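Local structure of ribosome biogenesis GTPase A (Thermotoga maritima, 3CNL) at residues Leu21-Val26 / Arg98-Leu103; Ala31-Ala36 / Val243-Pro248; Glu204-Phe209 / Leu230-Val235. The protein binds GTP and, as a circularly permuted GTPase, probably hydrolyses it while acting at a late step of 50S ribosomal subunit assembly. All coordinates share one frame; numbering follows the deposited sequence.

Interaction 1 of 3, residues Leu21-Val26 / Arg98-Leu103; sequences LVNTVV and RLARVL
N23 holds CG between its backbone N and carbonyl carbon (chi1 63°), and from there its carboxamide reaches the backbone of L99 and R101. T24 sets OG1 anti to its carbonyl carbon (chi1 -55°), beside its own N and close to the same amide. The result is an OD1 shared by two donors. R101 N binds N23 OD1 at 2.9 Å with a nearly straight N-H (172°), standing above the carbonyl plane, while T24 OG1 donates to N23 OD1 from the opposite face at 2.7 Å. The other end of the amide, N23 ND2, gives a hydrogen to L99 O at 2.9 Å; the acceptor lies in the amide plane of N23. With OD1 accepting and ND2 donating, the amide has one rotation that suits all three bonds.

R101 O accepts from both N23 N and T24 N, the latter at 3.1 Å, and the regular parallel ladder follows with L103 N to T24 O at 2.9 Å, then V26 N to L103 O. T24 and V102 share one face of the sheet, where V26 CG2 meets V102 CG1 at 3.6 Å and F96 packs on both V26 and V102. V25 and L103 face the other way, and V22 CG1 lies against L103 CB. At the solvent edge a water accepts from R101 NH2 at 2.7 Å and donates to L21 O, and the R101 guanidinium makes a cation-pi contact with W139.

Strands 24-30 and 101-106 are neighbours in the middle of the G-domain sheet, and the second leads into the GTP-binding loop at N109-T114. Chemically, the N23 amide satisfies R101 N and L99 O where the ladder has not yet begun, and main-chain bonds carry the pairing on from R101 O.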
# COMPACT_ATOMS: atom_id res chain seq x y z
N LEU A 21 -11.26 20.08 5.17
CA LEU A 21 -10.82 20.32 6.55
C LEU A 21 -9.32 20.56 6.67
O LEU A 21 -8.84 21.00 7.73
CB LEU A 21 -11.22 19.14 7.45
CG LEU A 21 -12.69 18.78 7.69
CD1 LEU A 21 -12.77 17.64 8.70
CD2 LEU A 21 -13.50 19.98 8.19
N VAL A 22 -8.57 20.28 5.61
CA VAL A 22 -7.11 20.18 5.72
C VAL A 22 -6.38 21.02 4.72
O VAL A 22 -6.95 21.46 3.74
CB VAL A 22 -6.62 18.71 5.60
CG1 VAL A 22 -7.31 17.84 6.64
CG2 VAL A 22 -6.83 18.16 4.18
N ASN A 23 -5.09 21.23 4.98
CA ASN A 23 -4.22 21.96 4.07
C ASN A 23 -3.01 21.12 3.65
O ASN A 23 -2.23 21.55 2.81
CB ASN A 23 -3.79 23.31 4.69
CG ASN A 23 -2.97 23.16 5.98
OD1 ASN A 23 -2.29 22.16 6.20
ND2 ASN A 23 -3.03 24.19 6.84
N THR A 24 -2.89 19.93 4.24
CA THR A 24 -1.80 19.00 4.00
C THR A 24 -2.35 17.57 3.88
O THR A 24 -3.29 17.19 4.58
CB THR A 24 -0.76 19.10 5.15
OG1 THR A 24 -0.34 20.47 5.29
CG2 THR A 24 0.48 18.19 4.92
N VAL A 25 -1.73 16.78 2.99
CA VAL A 25 -2.09 15.39 2.69
C VAL A 25 -0.83 14.52 2.71
O VAL A 25 0.14 14.80 2.00
CB VAL A 25 -2.71 15.28 1.25
CG1 VAL A 25 -2.90 13.81 0.84
CG2 VAL A 25 -4.04 16.00 1.18
N VAL A 26 -0.88 13.47 3.54
CA VAL A 26 0.13 12.40 3.53
C VAL A 26 -0.48 11.20 2.79
O VAL A 26 -1.43 10.55 3.25
CB VAL A 26 0.56 12.01 4.96
CG1 VAL A 26 1.57 10.84 4.93
CG2 VAL A 26 1.17 13.22 5.69
N ARG A 98 4.17 24.71 10.73
CA ARG A 98 3.43 25.10 11.95
C ARG A 98 1.92 25.17 11.75
O ARG A 98 1.14 24.87 12.66
CB ARG A 98 3.94 26.45 12.52
CG ARG A 98 3.84 27.63 11.55
CD ARG A 98 4.06 29.02 12.20
NE ARG A 98 3.89 30.07 11.20
CZ ARG A 98 4.07 31.38 11.41
NH1 ARG A 98 3.88 32.25 10.42
NH2 ARG A 98 4.45 31.82 12.60
N LEU A 99 1.49 25.56 10.56
CA LEU A 99 0.06 25.70 10.30
C LEU A 99 -0.60 24.43 9.76
O LEU A 99 -1.77 24.46 9.40
CB LEU A 99 -0.18 26.84 9.28
CG LEU A 99 0.26 28.22 9.71
CD1 LEU A 99 -0.38 29.19 8.73
CD2 LEU A 99 -0.17 28.50 11.18
N ALA A 100 0.14 23.31 9.72
CA ALA A 100 -0.35 22.09 9.05
C ALA A 100 -1.58 21.53 9.73
O ALA A 100 -1.68 21.47 10.96
CB ALA A 100 0.76 21.01 8.97
N ARG A 101 -2.54 21.14 8.90
CA ARG A 101 -3.69 20.35 9.31
C ARG A 101 -3.71 19.21 8.31
O ARG A 101 -3.87 19.43 7.12
CB ARG A 101 -4.97 21.17 9.23
CG ARG A 101 -4.90 22.43 10.04
CD ARG A 101 -5.93 23.43 9.54
NE ARG A 101 -7.16 23.32 10.30
CZ ARG A 101 -7.30 23.74 11.55
NH1 ARG A 101 -6.28 24.33 12.21
NH2 ARG A 101 -8.47 23.58 12.16
N VAL A 102 -3.53 17.99 8.80
CA VAL A 102 -3.12 16.89 7.94
C VAL A 102 -4.22 15.83 7.80
O VAL A 102 -4.84 15.43 8.78
CB VAL A 102 -1.79 16.27 8.46
CG1 VAL A 102 -1.30 15.13 7.57
CG2 VAL A 102 -0.69 17.35 8.61
N LEU A 103 -4.44 15.39 6.56
CA LEU A 103 -5.20 14.16 6.29
C LEU A 103 -4.24 13.07 5.83
O LEU A 103 -3.42 13.26 4.92
CB LEU A 103 -6.28 14.38 5.22
CG LEU A 103 -7.04 13.15 4.69
CD1 LEU A 103 -8.02 12.55 5.71
CD2 LEU A 103 -7.79 13.43 3.38
O HOH W 1 -9.68 22.36 10.13

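Interaction 2 of 3, residues Ala31-Ala36 / Val243-Pro248; sequences ARAPFA and VSFERP
R32 and F245 run alongside each other in the same direction, with the guanidinium and ring planes 51° apart. The ring therefore does not stack flat: its rim atom F245 CE2 sits over one guanidinium face, 3.9 Å from R32 CZ, and the same CE2 also touches R32 CB at 3.7 Å. The chain of R32 bends at chi3 (-63°), which turns NE out of line with the aliphatic part; R32 CD rests on V243 O at 3.2 Å. Polar partners fix the guanidinium: D30 forms a salt bridge to NH2, and V235 O and A236 O take hydrogens from NH1 and NH2.

The backbone of R32 faces the opposite segment as well. F245 N donates to R32 O at 2.7 Å, and E246 N adds a weak bond to the same oxygen. Beside this pair a water donates to A31 O and hydrogen-bonds S244 OG, which is also bound to D60 N.

E246 points at the other end of the loop, its chain extended beyond CG; it and P34 pass each other running opposite ways. E246 OE1 accepts from F35 N at 2.9 Å and from A36 N at 3.0 Å. Both come to the syn side, yet from opposite faces of the carboxylate plane, and the A36 bond is nearly straight (172°).

These contacts tie the loop after strand 24-30 to the extended tail after helix 224-236, close to the nucleotide site: the R32 side chain is about 7 Å from the bound GTP analogue. Two buried charged groups are thus met in different ways, R32 by D30 and backbone carbonyls, E246 OE1 by backbone amides of a helically turned segment whose N-H groups would be expected to favour a charged carboxylate.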
# COMPACT_ATOMS: atom_id res chain seq x y z
N ALA A 31 5.75 0.93 -0.80
CA ALA A 31 7.01 1.11 -1.55
C ALA A 31 7.25 0.01 -2.57
O ALA A 31 8.04 0.17 -3.51
CB ALA A 31 8.20 1.15 -0.56
N ARG A 32 6.60 -1.14 -2.40
CA ARG A 32 6.78 -2.25 -3.36
C ARG A 32 6.03 -2.01 -4.67
O ARG A 32 6.32 -2.63 -5.72
CB ARG A 32 6.34 -3.56 -2.72
CG ARG A 32 7.12 -3.93 -1.48
CD ARG A 32 6.53 -5.14 -0.74
NE ARG A 32 5.17 -4.87 -0.23
CZ ARG A 32 4.34 -5.80 0.24
NH1 ARG A 32 4.72 -7.08 0.26
NH2 ARG A 32 3.12 -5.48 0.68
N ALA A 33 5.04 -1.12 -4.61
CA ALA A 33 4.23 -0.82 -5.79
C ALA A 33 3.78 0.64 -5.74
O ALA A 33 2.61 0.89 -5.50
CB ALA A 33 2.98 -1.76 -5.83
N PRO A 34 4.70 1.60 -5.91
CA PRO A 34 4.33 3.02 -5.78
C PRO A 34 3.35 3.60 -6.79
O PRO A 34 2.64 4.54 -6.44
CB PRO A 34 5.68 3.77 -5.83
CG PRO A 34 6.66 2.72 -5.43
CD PRO A 34 6.16 1.46 -6.07
N PHE A 35 3.32 3.09 -8.02
CA PHE A 35 2.32 3.56 -8.98
C PHE A 35 0.97 2.91 -8.66
O PHE A 35 -0.05 3.60 -8.55
CB PHE A 35 2.71 3.28 -10.44
CG PHE A 35 3.69 4.28 -11.04
CD1 PHE A 35 3.82 5.57 -10.53
CD2 PHE A 35 4.44 3.92 -12.15
CE1 PHE A 35 4.72 6.46 -11.10
CE2 PHE A 35 5.34 4.81 -12.74
CZ PHE A 35 5.48 6.07 -12.22
N ALA A 36 0.98 1.59 -8.48
CA ALA A 36 -0.26 0.88 -8.24
C ALA A 36 -1.00 1.46 -7.06
O ALA A 36 -2.22 1.61 -7.14
CB ALA A 36 0.00 -0.65 -8.05
N VAL A 243 10.69 -8.20 -1.50
CA VAL A 243 10.43 -8.24 -2.92
C VAL A 243 9.59 -7.00 -3.28
O VAL A 243 8.69 -6.67 -2.54
CB VAL A 243 9.67 -9.58 -3.25
CG1 VAL A 243 8.76 -9.44 -4.41
CG2 VAL A 243 10.68 -10.71 -3.52
N SER A 244 9.94 -6.30 -4.37
CA SER A 244 9.11 -5.22 -4.91
C SER A 244 8.43 -5.65 -6.21
O SER A 244 8.81 -6.65 -6.81
CB SER A 244 9.93 -3.95 -5.13
OG SER A 244 10.36 -3.40 -3.90
N PHE A 245 7.41 -4.90 -6.64
CA PHE A 245 6.55 -5.37 -7.74
C PHE A 245 6.52 -4.43 -8.92
O PHE A 245 5.91 -4.76 -9.94
CB PHE A 245 5.12 -5.66 -7.25
CG PHE A 245 5.05 -6.44 -5.94
CD1 PHE A 245 5.57 -7.73 -5.84
CD2 PHE A 245 4.44 -5.89 -4.83
CE1 PHE A 245 5.51 -8.44 -4.65
CE2 PHE A 245 4.37 -6.59 -3.63
CZ PHE A 245 4.91 -7.86 -3.53
N GLU A 246 7.14 -3.26 -8.76
CA GLU A 246 7.22 -2.21 -9.80
C GLU A 246 8.55 -1.50 -9.66
O GLU A 246 9.04 -1.32 -8.54
CB GLU A 246 6.16 -1.13 -9.57
CG GLU A 246 4.78 -1.59 -9.54
CD GLU A 246 3.81 -0.47 -9.65
OE1 GLU A 246 3.70 0.31 -8.67
OE2 GLU A 246 3.13 -0.39 -10.69
N ARG A 247 9.09 -1.06 -10.81
CA ARG A 247 10.31 -0.25 -10.94
C ARG A 247 9.99 1.01 -11.76
O ARG A 247 9.19 0.93 -12.69
CB ARG A 247 11.38 -1.02 -11.73
CG ARG A 247 11.99 -2.22 -11.05
CD ARG A 247 12.56 -3.16 -12.13
NE ARG A 247 13.08 -2.44 -13.30
CZ ARG A 247 13.77 -3.01 -14.29
NH1 ARG A 247 14.04 -4.31 -14.28
NH2 ARG A 247 14.21 -2.27 -15.31
N PRO A 248 10.63 2.16 -11.45
CA PRO A 248 10.30 3.43 -12.11
C PRO A 248 9.96 3.47 -13.64
O PRO A 248 9.13 4.32 -13.99
CB PRO A 248 11.45 4.36 -11.71
CG PRO A 248 11.85 3.87 -10.37
CD PRO A 248 11.67 2.36 -10.41
O HOH W 2 10.62 -0.80 -3.74

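Interaction 3 of 3, residues Glu204-Phe209 / Leu230-Val235; sequences EFFEDF and LFFTEV
Aromatic edge-to-face contacts dominate: F205, F206 and F209 each cross F231 at about a right angle. F205 turns its edge to the face of F231, with centroids 5.1 Å apart and planes at 71°. F206 makes a similar but offset approach, F206 CE1 reaching F231 CD2 at 3.5 Å. With F209 the roles reverse: the edge of F231 meets the F209 face, planes at 80°. A CH-pi contact reinforces that pair, F231 CB standing 4.1 Å from the F209 ring centroid.

The rings, with F232, form an aromatic cluster where helices 202-212 and 224-236 cross in the helical C-terminal part of the chain; the segment axes are 12.1 Å apart at 93°. Helix 182-196 adds F192, edge-to-face with F231. An alanine in place of F231 would probably leave F205 and F206 without the ring face their edges meet and open a gap between the helices, though its CB could still sit over F209.

Aliphatic and polar contacts lie at the rim of F209. L230 CG touches F209 CE2 in the ring plane at 3.9 Å. E234 OE2 also approaches edge-on, 3.7 Å from F209 CZ, while its carboxylate is salt-bridged to R213.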
# COMPACT_ATOMS: atom_id res chain seq x y z
N GLU A 204 1.43 -25.52 -11.53
CA GLU A 204 2.30 -26.35 -10.70
C GLU A 204 2.64 -25.70 -9.36
O GLU A 204 2.70 -26.39 -8.34
CB GLU A 204 3.61 -26.63 -11.42
CG GLU A 204 3.53 -27.62 -12.59
CD GLU A 204 4.85 -27.73 -13.35
OE1 GLU A 204 5.92 -27.57 -12.72
OE2 GLU A 204 4.82 -27.96 -14.58
N PHE A 205 2.90 -24.39 -9.38
CA PHE A 205 3.25 -23.69 -8.16
C PHE A 205 2.14 -23.78 -7.11
O PHE A 205 2.40 -24.08 -5.94
CB PHE A 205 3.60 -22.21 -8.43
CG PHE A 205 4.01 -21.47 -7.20
CD1 PHE A 205 5.35 -21.44 -6.80
CD2 PHE A 205 3.06 -20.83 -6.39
CE1 PHE A 205 5.72 -20.75 -5.63
CE2 PHE A 205 3.42 -20.17 -5.23
CZ PHE A 205 4.77 -20.12 -4.85
N PHE A 206 0.91 -23.54 -7.53
CA PHE A 206 -0.23 -23.52 -6.61
C PHE A 206 -0.80 -24.87 -6.20
O PHE A 206 -1.40 -24.99 -5.14
CB PHE A 206 -1.31 -22.56 -7.11
CG PHE A 206 -0.88 -21.13 -6.99
CD1 PHE A 206 -0.89 -20.51 -5.74
CD2 PHE A 206 -0.37 -20.44 -8.08
CE1 PHE A 206 -0.45 -19.21 -5.59
CE2 PHE A 206 0.08 -19.12 -7.95
CZ PHE A 206 0.03 -18.51 -6.70
N GLU A 207 -0.58 -25.89 -7.02
CA GLU A 207 -0.88 -27.25 -6.57
C GLU A 207 0.13 -27.62 -5.48
O GLU A 207 -0.24 -28.11 -4.41
CB GLU A 207 -0.85 -28.23 -7.76
CG GLU A 207 -1.77 -29.45 -7.60
CD GLU A 207 -1.00 -30.71 -7.32
OE1 GLU A 207 -1.63 -31.79 -7.13
OE2 GLU A 207 0.25 -30.63 -7.29
N ASP A 208 1.41 -27.36 -5.72
CA ASP A 208 2.43 -27.61 -4.71
C ASP A 208 2.25 -26.83 -3.39
O ASP A 208 2.42 -27.39 -2.30
CB ASP A 208 3.81 -27.35 -5.27
CG ASP A 208 4.88 -27.45 -4.22
OD1 ASP A 208 5.05 -28.54 -3.66
OD2 ASP A 208 5.55 -26.43 -3.95
N PHE A 209 1.91 -25.54 -3.49
CA PHE A 209 1.65 -24.69 -2.32
C PHE A 209 0.51 -25.24 -1.49
O PHE A 209 0.58 -25.23 -0.25
CB PHE A 209 1.29 -23.26 -2.76
CG PHE A 209 1.20 -22.27 -1.61
CD1 PHE A 209 2.34 -21.59 -1.18
CD2 PHE A 209 -0.01 -22.04 -0.96
CE1 PHE A 209 2.28 -20.67 -0.12
CE2 PHE A 209 -0.08 -21.12 0.10
CZ PHE A 209 1.07 -20.44 0.51
N LEU A 230 -4.27 -17.57 0.53
CA LEU A 230 -3.20 -17.64 1.53
C LEU A 230 -1.87 -17.18 0.97
O LEU A 230 -1.12 -16.48 1.65
CB LEU A 230 -3.10 -19.07 2.06
CG LEU A 230 -2.04 -19.51 3.07
CD1 LEU A 230 -1.99 -18.66 4.34
CD2 LEU A 230 -2.31 -20.98 3.43
N PHE A 231 -1.55 -17.58 -0.26
CA PHE A 231 -0.27 -17.19 -0.86
C PHE A 231 -0.17 -15.67 -0.93
O PHE A 231 0.82 -15.07 -0.46
CB PHE A 231 -0.05 -17.83 -2.24
CG PHE A 231 1.17 -17.31 -2.95
CD1 PHE A 231 2.44 -17.65 -2.51
CD2 PHE A 231 1.06 -16.43 -4.01
CE1 PHE A 231 3.57 -17.14 -3.13
CE2 PHE A 231 2.20 -15.93 -4.66
CZ PHE A 231 3.43 -16.28 -4.22
N PHE A 232 -1.19 -15.04 -1.50
CA PHE A 232 -1.16 -13.59 -1.72
C PHE A 232 -1.28 -12.79 -0.44
O PHE A 232 -0.75 -11.69 -0.34
CB PHE A 232 -2.17 -13.15 -2.80
CG PHE A 232 -1.79 -13.61 -4.17
CD1 PHE A 232 -0.64 -13.14 -4.78
CD2 PHE A 232 -2.57 -14.55 -4.85
CE1 PHE A 232 -0.26 -13.61 -6.05
CE2 PHE A 232 -2.20 -15.01 -6.11
CZ PHE A 232 -1.05 -14.54 -6.71
N THR A 233 -1.91 -13.39 0.56
CA THR A 233 -1.95 -12.80 1.91
C THR A 233 -0.55 -12.82 2.47
O THR A 233 -0.08 -11.82 2.98
CB THR A 233 -2.91 -13.59 2.81
OG1 THR A 233 -4.24 -13.41 2.31
CG2 THR A 233 -2.84 -13.09 4.26
N GLU A 234 0.13 -13.96 2.34
CA GLU A 234 1.52 -14.04 2.72
C GLU A 234 2.47 -13.10 1.96
O GLU A 234 3.34 -12.47 2.56
CB GLU A 234 2.01 -15.49 2.62
CG GLU A 234 1.49 -16.36 3.76
CD GLU A 234 2.11 -17.73 3.80
OE1 GLU A 234 1.88 -18.44 4.79
OE2 GLU A 234 2.81 -18.10 2.84
N VAL A 235 2.31 -13.00 0.64
CA VAL A 235 3.11 -12.04 -0.15
C VAL A 235 2.92 -10.59 0.35
O VAL A 235 3.90 -9.84 0.52
CB VAL A 235 2.78 -12.11 -1.67
CG1 VAL A 235 3.44 -10.97 -2.41
CG2 VAL A 235 3.27 -13.44 -2.25

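How the interactions relate
Interactions 1 and 2 are buried, while interaction 3 is only partly so and lies on the other side of the chain's centre from interaction 1, their centres about 41 Å apart. The three differ in chemistry with their place. Interaction 1, inside the G-domain sheet, relies on strand pairing; interaction 2, between two irregular segments, on a buried arginine paired with an acid and backbone carbonyls, and a glutamate held by backbone amides; interaction 3, between helices, on rings with no hydrogen bond across. Interactions 1 and 2 both draw on strand 24-30 or the loop that follows it. Interactions 2 and 3 touch directly, F245 packing against V235 beside the R32 guanidinium, joining tail, G domain and helices.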